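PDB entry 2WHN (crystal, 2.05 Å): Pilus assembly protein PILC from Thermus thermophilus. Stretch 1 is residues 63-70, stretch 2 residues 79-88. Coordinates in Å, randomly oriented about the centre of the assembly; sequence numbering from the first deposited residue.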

# COMPACT_ATOMS: atom_id res chain seq x y z
N MET A 63 -1.22 15.54 1.94
CA MET A 63 -0.20 15.09 1.00
C MET A 63 -0.79 14.06 0.05
O MET A 63 -1.75 13.36 0.39
CB MET A 63 0.99 14.49 1.75
CG MET A 63 2.03 13.81 0.86
SD MET A 63 3.40 13.11 1.80
CE MET A 63 3.72 14.45 2.96
N ALA A 64 -0.25 13.99 -1.16
CA ALA A 64 -0.73 13.04 -2.16
C ALA A 64 -0.41 11.61 -1.76
O ALA A 64 0.60 11.35 -1.09
CB ALA A 64 -0.14 13.37 -3.53
N PHE A 65 -1.29 10.68 -2.14
CA PHE A 65 -1.12 9.27 -1.79
C PHE A 65 0.18 8.73 -2.37
O PHE A 65 0.96 8.06 -1.66
CB PHE A 65 -2.32 8.46 -2.31
CG PHE A 65 -2.30 7.01 -1.90
CD1 PHE A 65 -1.80 6.62 -0.67
CD2 PHE A 65 -2.82 6.04 -2.75
CE1 PHE A 65 -1.80 5.28 -0.29
CE2 PHE A 65 -2.83 4.70 -2.38
CZ PHE A 65 -2.31 4.32 -1.15
N SER A 66 0.44 9.03 -3.63
CA SER A 66 1.65 8.58 -4.30
C SER A 66 2.93 9.09 -3.64
O SER A 66 3.91 8.36 -3.53
CB SER A 66 1.64 8.97 -5.78
OG SER A 66 1.48 10.36 -5.91
N GLU A 67 2.92 10.34 -3.18
CA GLU A 67 4.08 10.88 -2.48
C GLU A 67 4.25 10.25 -1.10
O GLU A 67 5.37 9.98 -0.66
CB GLU A 67 4.02 12.41 -2.36
CG GLU A 67 5.15 12.97 -1.48
CD GLU A 67 5.29 14.48 -1.57
OE1 GLU A 67 4.28 15.16 -1.87
OE2 GLU A 67 6.40 15.00 -1.30
N ALA A 68 3.14 9.99 -0.41
CA ALA A 68 3.20 9.28 0.86
C ALA A 68 3.84 7.89 0.69
O ALA A 68 4.70 7.50 1.49
CB ALA A 68 1.82 9.16 1.49
N LEU A 69 3.45 7.18 -0.36
CA LEU A 69 4.05 5.89 -0.69
C LEU A 69 5.53 6.02 -1.02
O LEU A 69 6.34 5.17 -0.65
CB LEU A 69 3.33 5.24 -1.86
CG LEU A 69 1.81 5.05 -1.75
CD1 LEU A 69 1.26 4.40 -3.01
CD2 LEU A 69 1.45 4.23 -0.52
N SER A 70 5.88 7.06 -1.78
CA SER A 70 7.22 7.18 -2.34
C SER A 70 8.26 7.32 -1.24
O SER A 70 9.46 7.22 -1.49
CB SER A 70 7.31 8.35 -3.31
OG SER A 70 7.29 9.58 -2.62
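Stretch 2, residues 79-88: YVNLVRAGET

The most striking feature of this contact is a carboxylate of stretch 2 laid against the first turn of the helix in stretch 1: Ser66 N donates a hydrogen bond to Glu87 OE2 at only 2.3 Å, very short for such a pair, with an N-H...acceptor angle of 153°. The backbone amides at the start of a helix have no carbonyl from a preceding turn to bond to, and a negatively charged acceptor suits that position well. Ala64 stands at the N-cap position, and its methyl group offers no acceptor of its own; Glu87 supplies one from the neighbouring helix. Phe65 N also lies 3.0 Å from Glu87 OE2, but the angle is too poor for a hydrogen bond.

Stretch 2 is helical throughout, part of a helix that extends beyond it in both directions. Stretch 1 enters through the extended residues Met63 and Ala64 and turns helical at Phe65. The two helices run nearly antiparallel, with 164° between their N-to-C directions and a closest axial approach of 8.7 Å. The start of the first helix therefore meets the later turns of the second, and Ser70 lies back near Val80. The backbones come closest where Ser66 CA lies 5.2 Å from Arg84 CA, while Phe65 CA and Glu87 CA are 7.5 Å apart.

Ser66 is the knob of this packing, its side chain seated among Val80, Val83, Arg84 and Glu87. A small residue suits so tight an approach, and a hydroxyl suits its mixed surroundings. Ser66 OG lies 3.0 Å from both Glu87 OE1 and Glu87 OE2, within range of weak hydrogen bonds, and 3.5 Å from Arg84 CD. On its apolar side, Ser66 CB is 4.1 Å from Val83 CG1. The carboxylate is also held within its own helix: Arg84 NH1 forms a salt bridge with Glu87 OE1 at 3.0 Å, one helical turn apart, which balances its charge while Arg84 remains exposed at the margin.

Beyond this polar cluster the contact becomes hydrophobic. Val83 points its CA-to-CB bond toward stretch 1, and its CG1 methyl reaches two large side chains, lying 3.5 Å from Phe65 CD2 and 3.8 Å from Leu69 CD1. Phe65 and Leu69, one turn apart on the same helix, thus share a compact branched partner. Leu69 continues the apolar surface, with its CB 4.1 Å from Val80 CG2 and its CD1 4.2 Å from Tyr79 CE2, at the edge of the tyrosine ring. The aromatic ring can thus join the apolar packing, while the Tyr79 hydroxyl is hydrogen-bonded elsewhere in the structure.

Val80 completes the interface at this end: its CG1 lies 3.5 Å from Ser66 O, and its CG2 lies 4.0 Å from Ser70 CA. Ser70 OG instead bonds back to Glu67 O at 2.8 Å, satisfying its hydroxyl within its own helix. Glu67 points away from stretch 2 and is exposed, as befits a charged residue.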

# COMPACT_ATOMS: atom_id res chain seq x y z
N TYR A 79 4.97 1.02 -9.06
CA TYR A 79 3.83 1.03 -8.15
C TYR A 79 3.40 2.47 -7.89
O TYR A 79 2.24 2.82 -8.08
CB TYR A 79 4.20 0.34 -6.84
CG TYR A 79 3.02 -0.09 -5.98
CD1 TYR A 79 2.71 -1.43 -5.81
CD2 TYR A 79 2.27 0.85 -5.29
CE1 TYR A 79 1.67 -1.82 -4.99
CE2 TYR A 79 1.21 0.47 -4.47
CZ TYR A 79 0.92 -0.87 -4.33
OH TYR A 79 -0.12 -1.27 -3.53
N VAL A 80 4.35 3.30 -7.47
CA VAL A 80 4.08 4.70 -7.16
C VAL A 80 3.59 5.45 -8.39
O VAL A 80 2.62 6.20 -8.33
CB VAL A 80 5.34 5.40 -6.58
CG1 VAL A 80 5.14 6.91 -6.52
CG2 VAL A 80 5.70 4.85 -5.20
N ASN A 81 4.26 5.23 -9.52
CA ASN A 81 3.87 5.90 -10.76
C ASN A 81 2.46 5.51 -11.20
O ASN A 81 1.70 6.34 -11.68
CB ASN A 81 4.88 5.59 -11.87
CG ASN A 81 6.11 6.48 -11.79
OD1 ASN A 81 6.06 7.57 -11.22
ND2 ASN A 81 7.21 6.03 -12.39
N LEU A 82 2.11 4.24 -11.01
CA LEU A 82 0.77 3.76 -11.34
C LEU A 82 -0.28 4.35 -10.40
O LEU A 82 -1.31 4.85 -10.85
CB LEU A 82 0.73 2.23 -11.30
CG LEU A 82 1.23 1.55 -12.57
CD1 LEU A 82 1.31 0.04 -12.38
CD2 LEU A 82 0.31 1.91 -13.75
N VAL A 83 0.00 4.30 -9.10
CA VAL A 83 -0.83 4.98 -8.11
C VAL A 83 -0.99 6.46 -8.43
O VAL A 83 -2.08 7.02 -8.29
CB VAL A 83 -0.28 4.80 -6.68
CG1 VAL A 83 -0.95 5.78 -5.71
CG2 VAL A 83 -0.48 3.37 -6.21
N ARG A 84 0.09 7.09 -8.88
CA ARG A 84 0.04 8.50 -9.24
C ARG A 84 -0.91 8.77 -10.40
O ARG A 84 -1.62 9.78 -10.42
CB ARG A 84 1.44 9.03 -9.58
CG ARG A 84 1.44 10.42 -10.20
CD ARG A 84 0.92 11.44 -9.21
NE ARG A 84 0.65 12.73 -9.85
CZ ARG A 84 0.11 13.77 -9.22
NH1 ARG A 84 -0.24 13.67 -7.94
NH2 ARG A 84 -0.10 14.90 -9.88
N ALA A 85 -0.92 7.87 -11.38
CA ALA A 85 -1.86 7.98 -12.49
C ALA A 85 -3.30 7.79 -11.99
O ALA A 85 -4.22 8.47 -12.45
CB ALA A 85 -1.54 6.95 -13.57
N GLY A 86 -3.47 6.91 -11.02
CA GLY A 86 -4.79 6.64 -10.44
C GLY A 86 -5.38 7.82 -9.69
O GLY A 86 -6.58 8.07 -9.76
N GLU A 87 -4.54 8.55 -8.97
CA GLU A 87 -4.98 9.74 -8.24
C GLU A 87 -5.65 10.74 -9.16
O GLU A 87 -6.60 11.42 -8.77
CB GLU A 87 -3.81 10.42 -7.53
CG GLU A 87 -3.04 9.53 -6.58
CD GLU A 87 -1.79 10.20 -6.06
OE1 GLU A 87 -1.32 11.16 -6.71
OE2 GLU A 87 -1.29 9.78 -5.01
N THR A 88 -5.10 10.88 -10.37
CA THR A 88 -5.53 11.93 -11.29
C THR A 88 -6.65 11.47 -12.21
O THR A 88 -7.20 12.28 -12.96
CB THR A 88 -4.35 12.43 -12.16
OG1 THR A 88 -3.29 12.90 -11.31
CG2 THR A 88 -4.80 13.56 -13.07